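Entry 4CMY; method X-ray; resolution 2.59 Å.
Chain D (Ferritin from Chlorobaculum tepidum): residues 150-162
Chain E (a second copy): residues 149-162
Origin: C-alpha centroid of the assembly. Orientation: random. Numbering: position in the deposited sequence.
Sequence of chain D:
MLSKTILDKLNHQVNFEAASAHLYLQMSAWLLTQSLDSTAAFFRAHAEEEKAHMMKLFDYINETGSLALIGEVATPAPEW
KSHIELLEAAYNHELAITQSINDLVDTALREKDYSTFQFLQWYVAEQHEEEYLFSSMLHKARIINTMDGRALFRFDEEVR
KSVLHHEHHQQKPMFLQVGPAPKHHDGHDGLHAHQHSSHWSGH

Chain D (150-162) RALFRFDEEVRKS
Chain E (149-162) GRALFRFDEEVRKS

The shortest polar contact between the two helices is a salt bridge from K161(D) to E157(E), in which NZ of K161(D) donates a hydrogen bond to OE2 of E157(E) at 2.7 Å. The lysine reaches across with CA-to-CB directed toward chain E, chi1 near -72° (m), chi2 at 141° and chi3 and chi4 both t. The same ammonium also bridges its own helix, NZ of K161(D) lying 3.4 Å from OE1 of E157(D). It thus contacts two carboxylates at once, to one side of the line joining them, where OE1 of E157(D) and OE2 of E157(E) approach to 4.4 Å, and its positive charge offsets their repulsion. Chain E repeats the intrahelical pattern: NZ of K161(E) is 3.5 Å from OE1 of E157(E), and NH2 of R160(E) makes a weak hydrogen bond of 3.5 Å to OE2 of E157(E). The cluster consequently brings cations together as well, with NZ of K161(D) 4.3 Å from NZ of K161(E) and 4.1 Å from NH2 of R160(E).

R154(D) is the most extensively covered residue of the contact. Its CA-to-CB bond points toward chain E, and the side chain (chi1 -134°, chi2 m, chi3 t, chi4 71°) fits as a knob among R150(E), F153(E), R154(E) and E157(E). NH1 of R154(D) donates a weak hydrogen bond to the carbonyl O of R150(E), 3.2 Å long with an angle of 131° at the hydrogen. That carbonyl also accepts the helical bond from N of R154(E) at 3.0 Å. A long salt bridge joins NH2 of R154(D) to OE1 of E157(E) at 3.9 Å, the carboxylate lying near the guanidinium plane, while CB of F153(E) covers one face, 4.1 Å from NH1 of R154(D).

Packing outside this knob is sparse. OE1 of E158(D) meets the ring edge of F153(E) 3.5 Å from CD2 of F153(E); the glutamate's CA-to-CB bond points sideways, but its t, p side chain brings the carboxylate nearer. The ring has chi1 -87° and chi2 71°. Toward the N-terminal end, CB of A151(D) lies 3.6 Å from NE of R150(E), at the edge of that guanidinium.

Both stretches are helical throughout and continue helices begun earlier in each chain, with regular i to i+4 backbone hydrogen bonds. Their N-to-C directions differ by 36°, and the axes approach to 11.8 Å, a wide spacing bridged by long side chains. A151(D) is in register with R150(E) (CA to CA 7.9 Å) and E158(D) with F153(E) (CA to CA 9.1 Å); 449 Å² is buried in total.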

ATOM      1  N   ARG D 150      50.429  22.629  -3.872  1.00 58.82           N
ATOM      2  CA  ARG D 150      49.899  21.257  -3.851  1.00 66.78           C
ATOM      3  C   ARG D 150      49.837  20.723  -2.465  1.00 61.65           C
ATOM      4  O   ARG D 150      48.966  19.952  -2.155  1.00 55.91           O
ATOM      5  CB  ARG D 150      50.724  20.298  -4.704  1.00 74.84           C
ATOM      6  CG  ARG D 150      51.159  21.026  -5.964  1.00 86.72           C
ATOM      7  CD  ARG D 150      50.965  20.145  -7.161  1.00 87.25           C
ATOM      8  NE  ARG D 150      51.972  19.139  -7.498  1.00 92.97           N
ATOM      9  CZ  ARG D 150      51.582  18.090  -8.208  1.00 96.04           C
ATOM     10  NH1 ARG D 150      50.294  17.977  -8.539  1.00 86.07           N
ATOM     11  NH2 ARG D 150      52.436  17.153  -8.557  1.00 97.56           N
ATOM     12  N   ALA D 151      50.767  21.141  -1.636  1.00 60.92           N
ATOM     13  CA  ALA D 151      50.754  20.721  -0.240  1.00 65.79           C
ATOM     14  C   ALA D 151      49.577  21.310   0.544  1.00 61.08           C
ATOM     15  O   ALA D 151      48.990  20.612   1.360  1.00 51.30           O
ATOM     16  CB  ALA D 151      52.068  21.095   0.430  1.00 69.56           C
ATOM     17  N   LEU D 152      49.250  22.581   0.300  1.00 54.04           N
ATOM     18  CA  LEU D 152      48.068  23.192   0.897  1.00 53.48           C
ATOM     19  C   LEU D 152      46.819  22.418   0.529  1.00 56.33           C
ATOM     20  O   LEU D 152      45.982  22.145   1.380  1.00 48.83           O
ATOM     21  CB  LEU D 152      47.862  24.645   0.437  1.00 52.33           C
ATOM     22  CG  LEU D 152      48.902  25.704   0.810  1.00 56.69           C
ATOM     23  CD1 LEU D 152      48.358  27.093   0.493  1.00 56.29           C
ATOM     24  CD2 LEU D 152      49.310  25.604   2.275  1.00 60.46           C
ATOM     25  N   PHE D 153      46.681  22.096  -0.753  1.00 57.45           N
ATOM     26  CA  PHE D 153      45.489  21.398  -1.233  1.00 56.26           C
ATOM     27  C   PHE D 153      45.412  19.988  -0.737  1.00 50.82           C
ATOM     28  O   PHE D 153      44.324  19.464  -0.567  1.00 55.80           O
ATOM     29  CB  PHE D 153      45.387  21.435  -2.748  1.00 57.16           C
ATOM     30  CG  PHE D 153      44.693  22.654  -3.239  1.00 62.52           C
ATOM     31  CD1 PHE D 153      45.334  23.884  -3.189  1.00 66.73           C
ATOM     32  CD2 PHE D 153      43.388  22.598  -3.657  1.00 63.21           C
ATOM     33  CE1 PHE D 153      44.700  25.025  -3.596  1.00 67.47           C
ATOM     34  CE2 PHE D 153      42.745  23.737  -4.073  1.00 66.99           C
ATOM     35  CZ  PHE D 153      43.407  24.949  -4.045  1.00 72.13           C
ATOM     36  N   ARG D 154      46.552  19.399  -0.421  1.00 51.62           N
ATOM     37  CA  ARG D 154      46.550  18.067   0.145  1.00 52.20           C
ATOM     38  C   ARG D 154      45.975  18.123   1.558  1.00 49.63           C
ATOM     39  O   ARG D 154      45.228  17.227   1.957  1.00 42.99           O
ATOM     40  CB  ARG D 154      47.939  17.454   0.120  1.00 54.30           C
ATOM     41  CG  ARG D 154      47.919  16.023  -0.378  1.00 70.65           C
ATOM     42  CD  ARG D 154      47.316  15.094   0.671  1.00 80.18           C
ATOM     43  NE  ARG D 154      47.019  13.750   0.186  1.00 93.20           N
ATOM     44  CZ  ARG D 154      47.930  12.821  -0.125  1.00106.86           C
ATOM     45  NH1 ARG D 154      49.246  13.074  -0.041  1.00105.83           N
ATOM     46  NH2 ARG D 154      47.517  11.626  -0.537  1.00105.59           N
ATOM     47  N   PHE D 155      46.297  19.180   2.301  1.00 48.60           N
ATOM     48  CA  PHE D 155      45.731  19.342   3.625  1.00 47.07           C
ATOM     49  C   PHE D 155      44.252  19.606   3.536  1.00 46.14           C
ATOM     50  O   PHE D 155      43.482  19.038   4.299  1.00 51.46           O
ATOM     51  CB  PHE D 155      46.384  20.478   4.396  1.00 49.29           C
ATOM     52  CG  PHE D 155      45.669  20.798   5.663  1.00 52.85           C
ATOM     53  CD1 PHE D 155      45.697  19.895   6.725  1.00 57.55           C
ATOM     54  CD2 PHE D 155      44.921  21.962   5.786  1.00 50.98           C
ATOM     55  CE1 PHE D 155      44.993  20.151   7.878  1.00 58.46           C
ATOM     56  CE2 PHE D 155      44.234  22.239   6.950  1.00 56.17           C
ATOM     57  CZ  PHE D 155      44.265  21.332   7.997  1.00 58.38           C
ATOM     58  N   ASP D 156      43.852  20.499   2.639  1.00 45.50           N
ATOM     59  CA  ASP D 156      42.435  20.833   2.468  1.00 47.23           C
ATOM     60  C   ASP D 156      41.625  19.600   2.137  1.00 50.55           C
ATOM     61  O   ASP D 156      40.518  19.436   2.626  1.00 58.93           O
ATOM     62  CB  ASP D 156      42.250  21.884   1.375  1.00 48.60           C
ATOM     63  CG  ASP D 156      40.961  22.667   1.530  1.00 51.72           C
ATOM     64  OD1 ASP D 156      40.781  23.304   2.619  1.00 51.15           O
ATOM     65  OD2 ASP D 156      40.126  22.663   0.562  1.00 58.04           O
ATOM     66  N   GLU D 157      42.175  18.715   1.316  1.00 53.06           N
ATOM     67  CA  GLU D 157      41.472  17.493   0.964  1.00 55.63           C
ATOM     68  C   GLU D 157      41.387  16.544   2.138  1.00 51.45           C
ATOM     69  O   GLU D 157      40.396  15.851   2.299  1.00 48.90           O
ATOM     70  CB  GLU D 157      42.118  16.792  -0.213  1.00 71.32           C
ATOM     71  CG  GLU D 157      41.072  16.120  -1.074  1.00 85.52           C
ATOM     72  CD  GLU D 157      41.653  15.345  -2.247  1.00109.52           C
ATOM     73  OE1 GLU D 157      42.760  14.746  -2.097  1.00119.33           O
ATOM     74  OE2 GLU D 157      40.975  15.294  -3.303  1.00110.76           O
ATOM     75  N   GLU D 158      42.408  16.525   2.982  1.00 52.20           N
ATOM     76  CA  GLU D 158      42.360  15.736   4.218  1.00 53.80           C
ATOM     77  C   GLU D 158      41.249  16.233   5.130  1.00 52.75           C
ATOM     78  O   GLU D 158      40.567  15.449   5.770  1.00 55.99           O
ATOM     79  CB  GLU D 158      43.685  15.805   4.959  1.00 56.76           C
ATOM     80  CG  GLU D 158      43.765  14.859   6.128  1.00 61.75           C
ATOM     81  CD  GLU D 158      43.519  13.403   5.739  1.00 69.40           C
ATOM     82  OE1 GLU D 158      44.063  12.962   4.686  1.00 70.02           O
ATOM     83  OE2 GLU D 158      42.798  12.698   6.510  1.00 73.22           O
ATOM     84  N   VAL D 159      41.047  17.543   5.180  1.00 46.56           N
ATOM     85  CA  VAL D 159      39.945  18.067   5.953  1.00 45.42           C
ATOM     86  C   VAL D 159      38.621  17.658   5.329  1.00 40.39           C
ATOM     87  O   VAL D 159      37.693  17.328   6.036  1.00 41.87           O
ATOM     88  CB  VAL D 159      40.056  19.602   6.141  1.00 45.50           C
ATOM     89  CG1 VAL D 159      38.811  20.168   6.789  1.00 42.82           C
ATOM     90  CG2 VAL D 159      41.295  19.940   6.978  1.00 44.59           C
ATOM     91  N   ARG D 160      38.510  17.696   4.020  1.00 46.38           N
ATOM     92  CA  ARG D 160      37.239  17.303   3.378  1.00 53.59           C
ATOM     93  C   ARG D 160      36.859  15.865   3.741  1.00 52.19           C
ATOM     94  O   ARG D 160      35.709  15.597   3.970  1.00 46.96           O
ATOM     95  CB  ARG D 160      37.286  17.494   1.851  1.00 53.13           C
ATOM     96  CG  ARG D 160      35.921  17.681   1.217  1.00 59.85           C
ATOM     97  CD  ARG D 160      35.998  17.883  -0.288  1.00 69.69           C
ATOM     98  NE  ARG D 160      37.024  17.019  -0.887  1.00 84.96           N
ATOM     99  CZ  ARG D 160      36.882  15.725  -1.186  1.00 85.48           C
ATOM    100  NH1 ARG D 160      35.733  15.090  -0.970  1.00 81.14           N
ATOM    101  NH2 ARG D 160      37.916  15.072  -1.712  1.00 91.94           N
ATOM    102  N   LYS D 161      37.833  14.958   3.778  1.00 61.72           N
ATOM    103  CA  LYS D 161      37.587  13.544   4.132  1.00 63.28           C
ATOM    104  C   LYS D 161      37.420  13.345   5.606  1.00 69.99           C
ATOM    105  O   LYS D 161      36.468  12.741   6.013  1.00 77.84           O
ATOM    106  CB  LYS D 161      38.742  12.630   3.686  1.00 68.85           C
ATOM    107  CG  LYS D 161      38.805  12.439   2.234  1.00 78.81           C
ATOM    108  CD  LYS D 161      40.037  12.368   1.333  1.00 90.90           C
ATOM    109  CE  LYS D 161      39.547  12.094  -0.095  1.00 97.82           C
ATOM    110  NZ  LYS D 161      40.575  12.298  -1.145  1.00 99.49           N
ATOM    111  N   SER D 162      38.364  13.831   6.409  1.00 78.30           N
ATOM    112  CA  SER D 162      38.315  13.640   7.869  1.00 76.93           C
ATOM    113  C   SER D 162      37.131  14.358   8.575  1.00 77.06           C
ATOM    114  O   SER D 162      36.516  13.744   9.426  1.00 75.20           O
ATOM    115  CB  SER D 162      39.672  13.977   8.535  1.00 75.06           C
TER
ATOM    116  N   GLY E 149      56.006  13.012   4.686  1.00 58.05           N
ATOM    117  CA  GLY E 149      54.649  13.022   5.172  1.00 53.07           C
ATOM    118  C   GLY E 149      53.612  12.829   4.096  1.00 54.41           C
ATOM    119  O   GLY E 149      52.696  12.035   4.259  1.00 60.82           O
ATOM    120  N   ARG E 150      53.731  13.540   2.988  1.00 55.31           N
ATOM    121  CA  ARG E 150      52.755  13.356   1.918  1.00 59.19           C
ATOM    122  C   ARG E 150      52.782  11.915   1.407  1.00 56.79           C
ATOM    123  O   ARG E 150      51.768  11.374   1.005  1.00 64.51           O
ATOM    124  CB  ARG E 150      52.960  14.390   0.802  1.00 67.07           C
ATOM    125  CG  ARG E 150      52.674  15.829   1.261  1.00 75.27           C
ATOM    126  CD  ARG E 150      52.588  16.872   0.126  1.00 77.03           C
ATOM    127  NE  ARG E 150      53.670  17.912   0.099  1.00 74.86           N
ATOM    128  CZ  ARG E 150      54.956  17.715  -0.194  1.00 86.09           C
ATOM    129  NH1 ARG E 150      55.418  16.572  -0.719  1.00 99.95           N
ATOM    130  NH2 ARG E 150      55.798  18.725  -0.044  1.00 88.64           N
ATOM    131  N   ALA E 151      53.938  11.274   1.442  1.00 54.78           N
ATOM    132  CA  ALA E 151      54.032   9.872   1.048  1.00 55.52           C
ATOM    133  C   ALA E 151      53.314   8.941   2.031  1.00 52.80           C
ATOM    134  O   ALA E 151      52.702   7.960   1.606  1.00 45.66           O
ATOM    135  CB  ALA E 151      55.500   9.463   0.897  1.00 54.14           C
ATOM    136  N   LEU E 152      53.442   9.213   3.331  1.00 50.73           N
ATOM    137  CA  LEU E 152      52.717   8.437   4.343  1.00 52.22           C
ATOM    138  C   LEU E 152      51.221   8.520   4.107  1.00 46.51           C
ATOM    139  O   LEU E 152      50.532   7.515   4.157  1.00 48.79           O
ATOM    140  CB  LEU E 152      52.992   8.937   5.754  1.00 51.54           C
ATOM    141  CG  LEU E 152      54.398   8.824   6.339  1.00 52.65           C
ATOM    142  CD1 LEU E 152      54.361   9.143   7.840  1.00 53.10           C
ATOM    143  CD2 LEU E 152      54.996   7.449   6.097  1.00 54.63           C
ATOM    144  N   PHE E 153      50.739   9.722   3.850  1.00 46.64           N
ATOM    145  CA  PHE E 153      49.326   9.929   3.652  1.00 50.05           C
ATOM    146  C   PHE E 153      48.834   9.321   2.380  1.00 53.54           C
ATOM    147  O   PHE E 153      47.667   8.930   2.290  1.00 52.78           O
ATOM    148  CB  PHE E 153      48.957  11.408   3.715  1.00 51.46           C
ATOM    149  CG  PHE E 153      48.675  11.867   5.101  1.00 55.25           C
ATOM    150  CD1 PHE E 153      49.696  11.998   6.009  1.00 56.20           C
ATOM    151  CD2 PHE E 153      47.383  12.061   5.525  1.00 62.14           C
ATOM    152  CE1 PHE E 153      49.448  12.363   7.302  1.00 55.24           C
ATOM    153  CE2 PHE E 153      47.127  12.431   6.826  1.00 63.98           C
ATOM    154  CZ  PHE E 153      48.167  12.582   7.714  1.00 59.06           C
ATOM    155  N   ARG E 154      49.717   9.171   1.411  1.00 60.89           N
ATOM    156  CA  ARG E 154      49.326   8.521   0.168  1.00 70.42           C
ATOM    157  C   ARG E 154      49.102   7.035   0.422  1.00 58.41           C
ATOM    158  O   ARG E 154      48.162   6.451  -0.121  1.00 51.79           O
ATOM    159  CB  ARG E 154      50.363   8.759  -0.931  1.00 78.14           C
ATOM    160  CG  ARG E 154      49.726   9.141  -2.254  1.00 89.67           C
ATOM    161  CD  ARG E 154      49.044   7.934  -2.888  1.00101.01           C
ATOM    162  NE  ARG E 154      48.180   8.299  -4.009  1.00114.12           N
ATOM    163  CZ  ARG E 154      48.600   8.708  -5.207  1.00114.17           C
ATOM    164  NH1 ARG E 154      49.908   8.833  -5.474  1.00104.67           N
ATOM    165  NH2 ARG E 154      47.697   9.007  -6.143  1.00101.13           N
ATOM    166  N   PHE E 155      49.934   6.445   1.268  1.00 48.38           N
ATOM    167  CA  PHE E 155      49.712   5.069   1.656  1.00 49.82           C
ATOM    168  C   PHE E 155      48.441   4.902   2.447  1.00 49.74           C
ATOM    169  O   PHE E 155      47.685   3.973   2.211  1.00 53.68           O
ATOM    170  CB  PHE E 155      50.855   4.507   2.486  1.00 45.17           C
ATOM    171  CG  PHE E 155      50.551   3.165   3.040  1.00 43.71           C
ATOM    172  CD1 PHE E 155      50.441   2.068   2.192  1.00 45.06           C
ATOM    173  CD2 PHE E 155      50.362   2.985   4.389  1.00 46.93           C
ATOM    174  CE1 PHE E 155      50.162   0.810   2.693  1.00 47.16           C
ATOM    175  CE2 PHE E 155      50.075   1.731   4.905  1.00 48.17           C
ATOM    176  CZ  PHE E 155      49.976   0.642   4.055  1.00 48.43           C
ATOM    177  N   ASP E 156      48.232   5.770   3.427  1.00 52.96           N
ATOM    178  CA  ASP E 156      47.031   5.709   4.277  1.00 54.87           C
ATOM    179  C   ASP E 156      45.771   5.798   3.421  1.00 55.99           C
ATOM    180  O   ASP E 156      44.805   5.110   3.680  1.00 48.92           O
ATOM    181  CB  ASP E 156      47.036   6.830   5.324  1.00 52.80           C
ATOM    182  CG  ASP E 156      46.168   6.510   6.537  1.00 56.37           C
ATOM    183  OD1 ASP E 156      46.444   5.455   7.178  1.00 51.99           O
ATOM    184  OD2 ASP E 156      45.223   7.299   6.821  1.00 53.02           O
ATOM    185  N   GLU E 157      45.800   6.632   2.384  1.00 59.74           N
ATOM    186  CA  GLU E 157      44.650   6.760   1.520  1.00 61.95           C
ATOM    187  C   GLU E 157      44.444   5.526   0.679  1.00 57.45           C
ATOM    188  O   GLU E 157      43.323   5.151   0.388  1.00 63.85           O
ATOM    189  CB  GLU E 157      44.757   7.983   0.631  1.00 76.29           C
ATOM    190  CG  GLU E 157      43.390   8.603   0.402  1.00 90.33           C
ATOM    191  CD  GLU E 157      43.402   9.789  -0.553  1.00107.87           C
ATOM    192  OE1 GLU E 157      44.219   9.801  -1.506  1.00110.46           O
ATOM    193  OE2 GLU E 157      42.569  10.700  -0.357  1.00105.33           O
ATOM    194  N   GLU E 158      45.530   4.879   0.292  1.00 60.14           N
ATOM    195  CA  GLU E 158      45.443   3.607  -0.421  1.00 59.73           C
ATOM    196  C   GLU E 158      44.793   2.539   0.450  1.00 60.42           C
ATOM    197  O   GLU E 158      44.011   1.736  -0.035  1.00 57.04           O
ATOM    198  CB  GLU E 158      46.825   3.124  -0.861  1.00 60.97           C
ATOM    199  CG  GLU E 158      46.794   1.917  -1.780  1.00 63.61           C
ATOM    200  CD  GLU E 158      45.972   2.141  -3.050  1.00 67.61           C
ATOM    201  OE1 GLU E 158      46.087   3.253  -3.647  1.00 66.80           O
ATOM    202  OE2 GLU E 158      45.191   1.203  -3.415  1.00 60.25           O
ATOM    203  N   VAL E 159      45.101   2.536   1.737  1.00 57.90           N
ATOM    204  CA  VAL E 159      44.439   1.617   2.636  1.00 59.20           C
ATOM    205  C   VAL E 159      42.961   1.974   2.767  1.00 62.36           C
ATOM    206  O   VAL E 159      42.130   1.092   2.775  1.00 69.91           O
ATOM    207  CB  VAL E 159      45.128   1.581   4.008  1.00 61.25           C
ATOM    208  CG1 VAL E 159      44.330   0.752   4.992  1.00 64.44           C
ATOM    209  CG2 VAL E 159      46.535   1.014   3.868  1.00 60.57           C
ATOM    210  N   ARG E 160      42.609   3.254   2.837  1.00 66.28           N
ATOM    211  CA  ARG E 160      41.188   3.628   2.923  1.00 68.89           C
ATOM    212  C   ARG E 160      40.385   3.125   1.716  1.00 71.24           C
ATOM    213  O   ARG E 160      39.292   2.637   1.897  1.00 71.95           O
ATOM    214  CB  ARG E 160      41.006   5.136   3.073  1.00 76.27           C
ATOM    215  CG  ARG E 160      39.702   5.527   3.749  1.00 83.45           C
ATOM    216  CD  ARG E 160      39.562   7.031   3.918  1.00 88.98           C
ATOM    217  NE  ARG E 160      40.067   7.746   2.744  1.00103.85           N
ATOM    218  CZ  ARG E 160      39.406   7.933   1.598  1.00105.24           C
ATOM    219  NH1 ARG E 160      38.170   7.469   1.427  1.00 95.18           N
ATOM    220  NH2 ARG E 160      40.002   8.604   0.615  1.00103.69           N
ATOM    221  N   LYS E 161      40.940   3.209   0.508  1.00 74.15           N
ATOM    222  CA  LYS E 161      40.274   2.682  -0.697  1.00 73.15           C
ATOM    223  C   LYS E 161      40.351   1.171  -0.823  1.00 71.02           C
ATOM    224  O   LYS E 161      39.346   0.543  -1.021  1.00 79.86           O
ATOM    225  CB  LYS E 161      40.844   3.271  -1.980  1.00 79.29           C
ATOM    226  CG  LYS E 161      40.245   4.591  -2.407  1.00 92.44           C
ATOM    227  CD  LYS E 161      41.096   5.783  -2.073  1.00105.23           C
ATOM    228  CE  LYS E 161      40.659   6.990  -2.887  1.00111.70           C
ATOM    229  NZ  LYS E 161      41.258   8.257  -2.428  1.00117.23           N
ATOM    230  N   SER E 162      41.540   0.587  -0.724  1.00 75.86           N
ATOM    231  CA  SER E 162      41.702  -0.862  -0.876  1.00 77.99           C
ATOM    232  C   SER E 162      41.020  -1.715   0.237  1.00 82.44           C
ATOM    233  O   SER E 162      40.421  -2.719  -0.096  1.00 97.20           O
ATOM    234  CB  SER E 162      43.188  -1.244  -1.061  1.00 80.88           C
TER